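Local coordinates for REP-associated tyrosine transposase (Escherichia coli, PDB 4ER8), which binds DNA hairpins of repetitive extragenic palindromes and cleaves and recombines the mosaic elements that contain them, at residues A[6-16]-A[62-73]. Sequence-based numbering, arbitrary orientation.
Sequences RYYIKGGTWFF and CIWTLPEGDDDF. With nucleotides of chain B.
Phe73 turns an edge toward the face of the Trp14 indole, its CD2 over the centre and the two planes at 60°, with CE2 3.5 Å from Trp14 CE2. Its CG lies between its own backbone N and carbonyl carbon (chi1 52°), which places the ring between Phe16 CE2 over one face and Tyr8 CE2 over the other; the Tyr8 ring is nearly parallel but slid aside. Phe16 points CE1 at the face of Trp64, 3.6 Å from Trp64 CE3, in a second T-shaped pair. Trp14 CZ3 rests on Leu66 CG, while its NE1 donates to Tyr7 O at 2.9 Å. With Trp14 replaced by an alanine, the Tyr7 carbonyl would probably lose this donor and a gap open beside Phe73 and Leu66. Arg6 lays CB over one face of Tyr8 and grips the DC31 phosphate of chain B, NE to OP1 at 2.8 Å and NH2 to OP2; NH2 also bonds Phe98 O. On the opposite sheet face, with Phe15 and Ile63, Thr13 OG1 and Thr65 OG1 share a 2.6 Å hydrogen bond, Thr65 also meeting Asn51. Strands 13-19 and 59-65 pair antiparallel at the centre of the RNA-recognition-motif-like sheet of this HUH nuclease; helix 73-87 covers Phe16 and Trp64 through Trp77, helix 106-122 Phe15 and Ile63.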
ATOM      1  N   ARG A   6       3.158  13.432 -11.415  1.00 39.58           N
ATOM      2  CA  ARG A   6       3.545  12.048 -11.260  1.00 39.41           C
ATOM      3  C   ARG A   6       4.997  11.889 -11.687  1.00 40.69           C
ATOM      4  O   ARG A   6       5.456  12.470 -12.668  1.00 41.32           O
ATOM      5  CB  ARG A   6       2.621  11.122 -12.010  1.00 38.93           C
ATOM      6  CG  ARG A   6       1.187  11.067 -11.452  1.00 40.74           C
ATOM      7  CD  ARG A   6       1.122  10.948  -9.933  1.00 42.64           C
ATOM      8  NE  ARG A   6      -0.159  10.433  -9.443  1.00 44.24           N
ATOM      9  CZ  ARG A   6      -0.524  10.368  -8.157  1.00 42.37           C
ATOM     10  NH1 ARG A   6       0.255  10.823  -7.201  1.00 40.99           N
ATOM     11  NH2 ARG A   6      -1.687   9.844  -7.821  1.00 41.98           N
ATOM     12  N   TYR A   7       5.754  11.142 -10.916  1.00 41.19           N
ATOM     13  CA  TYR A   7       7.132  10.982 -11.263  1.00 42.66           C
ATOM     14  C   TYR A   7       7.230   9.648 -12.023  1.00 41.83           C
ATOM     15  O   TYR A   7       7.197   8.568 -11.433  1.00 41.75           O
ATOM     16  CB  TYR A   7       7.903  11.056  -9.958  1.00 43.64           C
ATOM     17  CG  TYR A   7       9.407  10.997  -9.906  1.00 46.79           C
ATOM     18  CD1 TYR A   7      10.124   9.972 -10.540  1.00 51.26           C
ATOM     19  CD2 TYR A   7      10.103  11.879  -9.064  1.00 48.25           C
ATOM     20  CE1 TYR A   7      11.529   9.868 -10.387  1.00 53.51           C
ATOM     21  CE2 TYR A   7      11.482  11.801  -8.904  1.00 51.72           C
ATOM     22  CZ  TYR A   7      12.203  10.795  -9.560  1.00 54.80           C
ATOM     23  OH  TYR A   7      13.585  10.704  -9.386  1.00 57.00           O
ATOM     24  N   TYR A   8       7.298   9.744 -13.349  1.00 40.85           N
ATOM     25  CA  TYR A   8       7.286   8.540 -14.197  1.00 40.36           C
ATOM     26  C   TYR A   8       8.680   8.144 -14.615  1.00 40.57           C
ATOM     27  O   TYR A   8       9.425   8.942 -15.176  1.00 40.32           O
ATOM     28  CB  TYR A   8       6.444   8.742 -15.459  1.00 39.53           C
ATOM     29  CG  TYR A   8       4.947   8.816 -15.254  1.00 35.95           C
ATOM     30  CD1 TYR A   8       4.241   9.973 -15.560  1.00 34.28           C
ATOM     31  CD2 TYR A   8       4.243   7.743 -14.774  1.00 32.99           C
ATOM     32  CE1 TYR A   8       2.876  10.030 -15.418  1.00 33.37           C
ATOM     33  CE2 TYR A   8       2.856   7.803 -14.599  1.00 31.24           C
ATOM     34  CZ  TYR A   8       2.190   8.947 -14.914  1.00 32.09           C
ATOM     35  OH  TYR A   8       0.819   9.008 -14.769  1.00 31.64           O
ATOM     36  N   ILE A   9       9.044   6.907 -14.319  1.00 41.33           N
ATOM     37  CA  ILE A   9      10.348   6.423 -14.747  1.00 42.14           C
ATOM     38  C   ILE A   9      10.194   4.964 -15.028  1.00 41.84           C
ATOM     39  O   ILE A   9       9.654   4.229 -14.214  1.00 41.35           O
ATOM     40  CB  ILE A   9      11.502   6.745 -13.735  1.00 42.16           C
ATOM     41  CG1 ILE A   9      12.876   6.418 -14.363  1.00 44.15           C
ATOM     42  CG2 ILE A   9      11.336   5.988 -12.456  1.00 41.71           C
ATOM     43  CD1 ILE A   9      14.124   7.105 -13.691  1.00 42.78           C
ATOM     44  N   LYS A  10      10.646   4.547 -16.203  1.00 42.53           N
ATOM     45  CA  LYS A  10      10.462   3.139 -16.586  1.00 43.42           C
ATOM     46  C   LYS A  10      11.306   2.223 -15.714  1.00 42.51           C
ATOM     47  O   LYS A  10      12.441   2.541 -15.418  1.00 42.40           O
ATOM     48  CB  LYS A  10      10.741   2.929 -18.073  1.00 43.75           C
ATOM     49  CG  LYS A  10       9.722   3.645 -18.965  1.00 47.09           C
ATOM     50  CD  LYS A  10      10.126   3.568 -20.439  1.00 52.37           C
ATOM     51  CE  LYS A  10       9.066   4.220 -21.314  1.00 55.17           C
ATOM     52  NZ  LYS A  10       9.256   3.780 -22.726  1.00 58.26           N
ATOM     53  N   GLY A  11      10.717   1.098 -15.307  1.00 42.43           N
ATOM     54  CA  GLY A  11      11.335   0.120 -14.411  1.00 41.69           C
ATOM     55  C   GLY A  11      11.344   0.514 -12.935  1.00 41.47           C
ATOM     56  O   GLY A  11      11.844  -0.226 -12.085  1.00 41.56           O
ATOM     57  N   GLY A  12      10.757   1.673 -12.632  1.00 41.29           N
ATOM     58  CA  GLY A  12      10.890   2.312 -11.337  1.00 39.88           C
ATOM     59  C   GLY A  12      10.224   1.621 -10.174  1.00 39.04           C
ATOM     60  O   GLY A  12       9.383   0.737 -10.351  1.00 39.12           O
ATOM     61  N   THR A  13      10.597   2.064  -8.977  1.00 37.80           N
ATOM     62  CA  THR A  13      10.040   1.546  -7.769  1.00 36.16           C
ATOM     63  C   THR A  13       9.395   2.720  -7.067  1.00 35.99           C
ATOM     64  O   THR A  13       9.949   3.818  -7.086  1.00 36.93           O
ATOM     65  CB  THR A  13      11.161   0.910  -6.923  1.00 36.37           C
ATOM     66  OG1 THR A  13      11.606  -0.304  -7.580  1.00 37.32           O
ATOM     67  CG2 THR A  13      10.657   0.554  -5.521  1.00 34.20           C
ATOM     68  N   TRP A  14       8.228   2.515  -6.464  1.00 34.87           N
ATOM     69  CA  TRP A  14       7.543   3.590  -5.779  1.00 34.03           C
ATOM     70  C   TRP A  14       6.785   3.104  -4.547  1.00 34.22           C
ATOM     71  O   TRP A  14       6.474   1.902  -4.395  1.00 33.71           O
ATOM     72  CB  TRP A  14       6.489   4.237  -6.679  1.00 33.91           C
ATOM     73  CG  TRP A  14       6.905   4.883  -7.974  1.00 33.04           C
ATOM     74  CD1 TRP A  14       7.103   6.233  -8.195  1.00 33.75           C
ATOM     75  CD2 TRP A  14       7.074   4.247  -9.240  1.00 28.90           C
ATOM     76  NE1 TRP A  14       7.400   6.449  -9.523  1.00 33.35           N
ATOM     77  CE2 TRP A  14       7.398   5.246 -10.174  1.00 31.49           C
ATOM     78  CE3 TRP A  14       6.995   2.932  -9.668  1.00 30.02           C
ATOM     79  CZ2 TRP A  14       7.668   4.961 -11.492  1.00 33.25           C
ATOM     80  CZ3 TRP A  14       7.230   2.647 -10.949  1.00 30.03           C
ATOM     81  CH2 TRP A  14       7.564   3.655 -11.870  1.00 32.70           C
ATOM     82  N   PHE A  15       6.450   4.087  -3.704  1.00 33.77           N
ATOM     83  CA  PHE A  15       5.690   3.901  -2.482  1.00 32.43           C
ATOM     84  C   PHE A  15       4.372   4.631  -2.701  1.00 32.45           C
ATOM     85  O   PHE A  15       4.387   5.734  -3.284  1.00 32.38           O
ATOM     86  CB  PHE A  15       6.421   4.589  -1.346  1.00 32.22           C
ATOM     87  CG  PHE A  15       5.619   4.659  -0.058  1.00 30.57           C
ATOM     88  CD1 PHE A  15       5.607   3.614   0.812  1.00 28.16           C
ATOM     89  CD2 PHE A  15       4.854   5.776   0.243  1.00 29.70           C
ATOM     90  CE1 PHE A  15       4.852   3.677   1.986  1.00 30.12           C
ATOM     91  CE2 PHE A  15       4.129   5.850   1.391  1.00 28.64           C
ATOM     92  CZ  PHE A  15       4.144   4.810   2.280  1.00 29.46           C
ATOM     93  N   PHE A  16       3.263   4.050  -2.228  1.00 31.06           N
ATOM     94  CA  PHE A  16       1.946   4.624  -2.473  1.00 31.11           C
ATOM     95  C   PHE A  16       1.102   4.523  -1.226  1.00 32.10           C
ATOM     96  O   PHE A  16       1.348   3.674  -0.389  1.00 33.01           O
ATOM     97  CB  PHE A  16       1.193   3.898  -3.591  1.00 30.77           C
ATOM     98  CG  PHE A  16       1.900   3.833  -4.904  1.00 27.80           C
ATOM     99  CD1 PHE A  16       2.513   2.680  -5.306  1.00 29.44           C
ATOM    100  CD2 PHE A  16       1.911   4.883  -5.750  1.00 30.42           C
ATOM    101  CE1 PHE A  16       3.109   2.559  -6.558  1.00 30.02           C
ATOM    102  CE2 PHE A  16       2.544   4.788  -7.026  1.00 31.61           C
ATOM    103  CZ  PHE A  16       3.136   3.617  -7.418  1.00 28.13           C
ATOM    104  N   CYS A  62       1.793   0.878   0.099  1.00 34.31           N
ATOM    105  CA  CYS A  62       2.539  -0.223  -0.517  1.00 35.42           C
ATOM    106  C   CYS A  62       3.729   0.214  -1.386  1.00 34.87           C
ATOM    107  O   CYS A  62       3.886   1.390  -1.694  1.00 34.91           O
ATOM    108  CB  CYS A  62       1.578  -1.096  -1.294  1.00 34.61           C
ATOM    109  SG  CYS A  62       0.958  -0.237  -2.708  1.00 42.41           S
ATOM    110  N   ILE A  63       4.578  -0.739  -1.753  1.00 35.58           N
ATOM    111  CA  ILE A  63       5.705  -0.498  -2.682  1.00 35.97           C
ATOM    112  C   ILE A  63       5.695  -1.421  -3.910  1.00 35.85           C
ATOM    113  O   ILE A  63       5.609  -2.649  -3.753  1.00 35.53           O
ATOM    114  CB  ILE A  63       7.037  -0.669  -1.987  1.00 35.77           C
ATOM    115  CG1 ILE A  63       7.148   0.295  -0.801  1.00 36.98           C
ATOM    116  CG2 ILE A  63       8.137  -0.391  -2.961  1.00 36.24           C
ATOM    117  CD1 ILE A  63       8.279  -0.048   0.210  1.00 36.80           C
ATOM    118  N   TRP A  64       5.772  -0.835  -5.104  1.00 35.58           N
ATOM    119  CA  TRP A  64       5.790  -1.620  -6.364  1.00 36.96           C
ATOM    120  C   TRP A  64       7.038  -1.375  -7.170  1.00 37.77           C
ATOM    121  O   TRP A  64       7.662  -0.315  -7.087  1.00 37.55           O
ATOM    122  CB  TRP A  64       4.666  -1.244  -7.341  1.00 36.44           C
ATOM    123  CG  TRP A  64       3.285  -1.359  -6.865  1.00 36.36           C
ATOM    124  CD1 TRP A  64       2.852  -2.013  -5.766  1.00 35.76           C
ATOM    125  CD2 TRP A  64       2.120  -0.845  -7.524  1.00 35.70           C
ATOM    126  NE1 TRP A  64       1.483  -1.887  -5.658  1.00 37.63           N
ATOM    127  CE2 TRP A  64       1.011  -1.192  -6.740  1.00 36.46           C
ATOM    128  CE3 TRP A  64       1.913  -0.115  -8.696  1.00 35.39           C
ATOM    129  CZ2 TRP A  64      -0.307  -0.815  -7.078  1.00 38.28           C
ATOM    130  CZ3 TRP A  64       0.595   0.267  -9.038  1.00 36.71           C
ATOM    131  CH2 TRP A  64      -0.489  -0.084  -8.227  1.00 36.78           C
ATOM    132  N   THR A  65       7.372  -2.340  -8.001  1.00 39.59           N
ATOM    133  CA  THR A  65       8.465  -2.173  -8.944  1.00 41.73           C
ATOM    134  C   THR A  65       7.892  -2.650 -10.250  1.00 43.25           C
ATOM    135  O   THR A  65       7.370  -3.769 -10.339  1.00 43.86           O
ATOM    136  CB  THR A  65       9.664  -3.058  -8.591  1.00 41.79           C
ATOM    137  OG1 THR A  65      10.263  -2.579  -7.381  1.00 42.00           O
ATOM    138  CG2 THR A  65      10.705  -3.053  -9.734  1.00 41.26           C
ATOM    139  N   LEU A  66       7.971  -1.806 -11.259  1.00 44.55           N
ATOM    140  CA  LEU A  66       7.335  -2.126 -12.515  1.00 46.32           C
ATOM    141  C   LEU A  66       8.356  -2.732 -13.491  1.00 47.68           C
ATOM    142  O   LEU A  66       9.554  -2.418 -13.408  1.00 48.38           O
ATOM    143  CB  LEU A  66       6.645  -0.884 -13.123  1.00 45.65           C
ATOM    144  CG  LEU A  66       5.540  -0.123 -12.380  1.00 45.28           C
ATOM    145  CD1 LEU A  66       4.795   0.776 -13.343  1.00 47.24           C
ATOM    146  CD2 LEU A  66       4.548  -1.000 -11.691  1.00 44.65           C
ATOM    147  N   PRO A  67       7.871  -3.575 -14.430  1.00 48.53           N
ATOM    148  CA  PRO A  67       8.635  -4.224 -15.475  1.00 49.00           C
ATOM    149  C   PRO A  67       9.559  -3.258 -16.189  1.00 49.81           C
ATOM    150  O   PRO A  67       9.381  -2.045 -16.108  1.00 50.14           O
ATOM    151  CB  PRO A  67       7.545  -4.666 -16.440  1.00 49.60           C
ATOM    152  CG  PRO A  67       6.377  -4.966 -15.547  1.00 48.90           C
ATOM    153  CD  PRO A  67       6.427  -3.886 -14.541  1.00 48.86           C
ATOM    154  N   GLU A  68      10.556  -3.788 -16.882  1.00 50.77           N
ATOM    155  CA  GLU A  68      11.478  -2.927 -17.608  1.00 51.20           C
ATOM    156  C   GLU A  68      10.647  -2.231 -18.672  1.00 49.83           C
ATOM    157  O   GLU A  68       9.701  -2.815 -19.171  1.00 49.51           O
ATOM    158  CB  GLU A  68      12.624  -3.734 -18.226  1.00 51.91           C
ATOM    159  CG  GLU A  68      13.830  -2.871 -18.596  1.00 57.35           C
ATOM    160  CD  GLU A  68      14.216  -1.877 -17.456  1.00 64.00           C
ATOM    161  OE1 GLU A  68      13.686  -0.714 -17.464  1.00 64.29           O
ATOM    162  OE2 GLU A  68      15.025  -2.273 -16.557  1.00 64.58           O
ATOM    163  N   GLY A  69      10.972  -0.984 -18.979  1.00 49.03           N
ATOM    164  CA  GLY A  69      10.237  -0.216 -19.997  1.00 48.81           C
ATOM    165  C   GLY A  69       8.833   0.272 -19.637  1.00 48.78           C
ATOM    166  O   GLY A  69       8.193   0.917 -20.446  1.00 48.92           O
ATOM    167  N   ASP A  70       8.368  -0.019 -18.424  1.00 48.49           N
ATOM    168  CA  ASP A  70       6.995   0.239 -17.998  1.00 48.21           C
ATOM    169  C   ASP A  70       7.001   1.303 -16.867  1.00 48.42           C
ATOM    170  O   ASP A  70       7.625   1.100 -15.820  1.00 48.27           O
ATOM    171  CB  ASP A  70       6.365  -1.073 -17.514  1.00 47.73           C
ATOM    172  CG  ASP A  70       4.857  -0.966 -17.265  1.00 48.61           C
ATOM    173  OD1 ASP A  70       4.113  -1.975 -17.412  1.00 45.95           O
ATOM    174  OD2 ASP A  70       4.397   0.125 -16.893  1.00 51.29           O
ATOM    175  N   ASP A  71       6.320   2.433 -17.085  1.00 47.28           N
ATOM    176  CA  ASP A  71       6.232   3.474 -16.069  1.00 46.32           C
ATOM    177  C   ASP A  71       4.802   3.676 -15.526  1.00 45.39           C
ATOM    178  O   ASP A  71       4.544   4.608 -14.763  1.00 45.56           O
ATOM    179  CB  ASP A  71       6.816   4.801 -16.600  1.00 46.63           C
ATOM    180  CG  ASP A  71       6.050   5.363 -17.838  1.00 48.78           C
ATOM    181  OD1 ASP A  71       5.011   4.788 -18.234  1.00 53.39           O
ATOM    182  OD2 ASP A  71       6.491   6.375 -18.437  1.00 48.10           O
ATOM    183  N   ASP A  72       3.878   2.792 -15.882  1.00 44.17           N
ATOM    184  CA  ASP A  72       2.463   3.123 -15.756  1.00 42.63           C
ATOM    185  C   ASP A  72       1.776   2.580 -14.526  1.00 40.88           C
ATOM    186  O   ASP A  72       0.898   1.712 -14.627  1.00 40.85           O
ATOM    187  CB  ASP A  72       1.715   2.725 -17.020  1.00 43.30           C
ATOM    188  CG  ASP A  72       0.237   3.126 -16.994  1.00 46.81           C
ATOM    189  OD1 ASP A  72      -0.472   2.825 -17.998  1.00 46.51           O
ATOM    190  OD2 ASP A  72      -0.235   3.705 -15.971  1.00 50.37           O
ATOM    191  N   PHE A  73       2.136   3.109 -13.357  1.00 38.36           N
ATOM    192  CA  PHE A  73       1.376   2.772 -12.135  1.00 36.26           C
ATOM    193  C   PHE A  73      -0.040   3.369 -12.129  1.00 35.80           C
ATOM    194  O   PHE A  73      -0.902   2.908 -11.394  1.00 35.26           O
ATOM    195  CB  PHE A  73       2.128   3.205 -10.880  1.00 35.33           C
ATOM    196  CG  PHE A  73       2.569   4.646 -10.909  1.00 32.45           C
ATOM    197  CD1 PHE A  73       1.674   5.673 -10.556  1.00 27.98           C
ATOM    198  CD2 PHE A  73       3.866   4.977 -11.308  1.00 27.41           C
ATOM    199  CE1 PHE A  73       2.063   6.990 -10.600  1.00 27.85           C
ATOM    200  CE2 PHE A  73       4.260   6.300 -11.373  1.00 27.01           C
ATOM    201  CZ  PHE A  73       3.349   7.317 -10.987  1.00 27.02           C
TER
ATOM    202  P    DC B  31      -2.752   9.506 -11.535  1.00 37.01           P
ATOM    203  OP1  DC B  31      -1.410   8.941 -11.438  1.00 39.53           O
ATOM    204  OP2  DC B  31      -3.400  10.159 -10.412  1.00 33.18           O
ATOM    205  O5'  DC B  31      -2.729  10.514 -12.766  1.00 36.35           O
ATOM    206  C5'  DC B  31      -2.084  10.229 -14.033  1.00 34.56           C
ATOM    207  C4'  DC B  31      -2.061  11.490 -14.899  1.00 32.32           C
ATOM    208  O4'  DC B  31      -3.453  11.807 -15.170  1.00 31.76           O
ATOM    209  C3'  DC B  31      -1.455  12.751 -14.239  1.00 32.73           C
ATOM    210  O3'  DC B  31      -0.420  13.078 -15.056  1.00 36.41           O
ATOM    211  C2'  DC B  31      -2.514  13.830 -14.346  1.00 32.18           C
ATOM    212  C1'  DC B  31      -3.605  13.198 -15.198  1.00 34.09           C
ATOM    213  N1   DC B  31      -4.912  13.388 -14.588  1.00 39.76           N
ATOM    214  C2   DC B  31      -5.862  14.158 -15.236  1.00 38.39           C
ATOM    215  O2   DC B  31      -5.506  14.635 -16.326  1.00 38.22           O
ATOM    216  N3   DC B  31      -7.077  14.320 -14.634  1.00 37.47           N
ATOM    217  C4   DC B  31      -7.375  13.760 -13.443  1.00 39.31           C
ATOM    218  N4   DC B  31      -8.599  13.914 -12.842  1.00 37.59           N
ATOM    219  C5   DC B  31      -6.387  12.988 -12.777  1.00 40.89           C
ATOM    220  C6   DC B  31      -5.198  12.825 -13.370  1.00 42.54           C
ATOM    221  O5'  DG B   1      12.068  17.778  -4.263  1.00 36.25           O
ATOM    222  C5'  DG B   1      11.411  18.979  -4.761  1.00 37.07           C
ATOM    223  C4'  DG B   1      10.077  18.731  -5.437  1.00 38.98           C
ATOM    224  O4'  DG B   1      10.156  17.567  -6.361  1.00 39.13           O
ATOM    225  C3'  DG B   1       8.954  18.374  -4.466  1.00 39.10           C
ATOM    226  O3'  DG B   1       8.476  19.509  -3.794  1.00 39.90           O
ATOM    227  C2'  DG B   1       7.965  17.779  -5.475  1.00 38.55           C
ATOM    228  C1'  DG B   1       8.877  16.973  -6.414  1.00 36.18           C
ATOM    229  N9   DG B   1       9.163  15.627  -6.010  1.00 37.23           N
ATOM    230  C8   DG B   1      10.287  15.235  -5.308  1.00 36.37           C
ATOM    231  N7   DG B   1      10.291  13.923  -5.064  1.00 37.72           N
ATOM    232  C5   DG B   1       9.140  13.421  -5.670  1.00 34.71           C
ATOM    233  C6   DG B   1       8.668  12.091  -5.761  1.00 34.98           C
ATOM    234  O6   DG B   1       9.221  11.079  -5.278  1.00 36.00           O
ATOM    235  N1   DG B   1       7.447  11.975  -6.465  1.00 33.50           N
ATOM    236  C2   DG B   1       6.815  13.075  -6.999  1.00 34.32           C
ATOM    237  N2   DG B   1       5.664  12.821  -7.615  1.00 29.46           N
ATOM    238  N3   DG B   1       7.259  14.348  -6.925  1.00 35.06           N
ATOM    239  C4   DG B   1       8.422  14.458  -6.246  1.00 36.15           C
ATOM    240  P    DG B  32       0.727  14.175 -14.876  1.00 38.49           P
ATOM    241  OP1  DG B  32       1.850  13.767 -15.802  1.00 35.29           O
ATOM    242  OP2  DG B  32       0.941  14.286 -13.424  1.00 37.81           O
ATOM    243  O5'  DG B  32       0.109  15.536 -15.425  1.00 37.21           O
ATOM    244  C5'  DG B  32      -0.311  15.595 -16.766  1.00 42.28           C
ATOM    245  C4'  DG B  32      -1.094  16.878 -17.020  1.00 45.09           C
ATOM    246  O4'  DG B  32      -2.300  16.944 -16.252  1.00 44.11           O
ATOM    247  C3'  DG B  32      -0.394  18.182 -16.705  1.00 48.01           C
ATOM    248  O3'  DG B  32      -0.807  19.132 -17.762  1.00 51.37           O
ATOM    249  C2'  DG B  32      -0.833  18.483 -15.260  1.00 45.39           C
ATOM    250  C1'  DG B  32      -2.290  18.025 -15.354  1.00 45.16           C
ATOM    251  N9   DG B  32      -3.031  17.608 -14.136  1.00 44.30           N
ATOM    252  C8   DG B  32      -2.599  17.064 -12.942  1.00 41.85           C
ATOM    253  N7   DG B  32      -3.575  16.811 -12.087  1.00 40.29           N
ATOM    254  C5   DG B  32      -4.722  17.216 -12.741  1.00 41.51           C
ATOM    255  C6   DG B  32      -6.077  17.199 -12.317  1.00 41.65           C
ATOM    256  O6   DG B  32      -6.566  16.821 -11.239  1.00 41.64           O
ATOM    257  N1   DG B  32      -6.925  17.690 -13.301  1.00 42.82           N
ATOM    258  C2   DG B  32      -6.506  18.162 -14.529  1.00 44.51           C
ATOM    259  N2   DG B  32      -7.479  18.603 -15.327  1.00 41.44           N
ATOM    260  N3   DG B  32      -5.232  18.186 -14.954  1.00 44.14           N
ATOM    261  C4   DG B  32      -4.402  17.699 -13.999  1.00 43.12           C
TER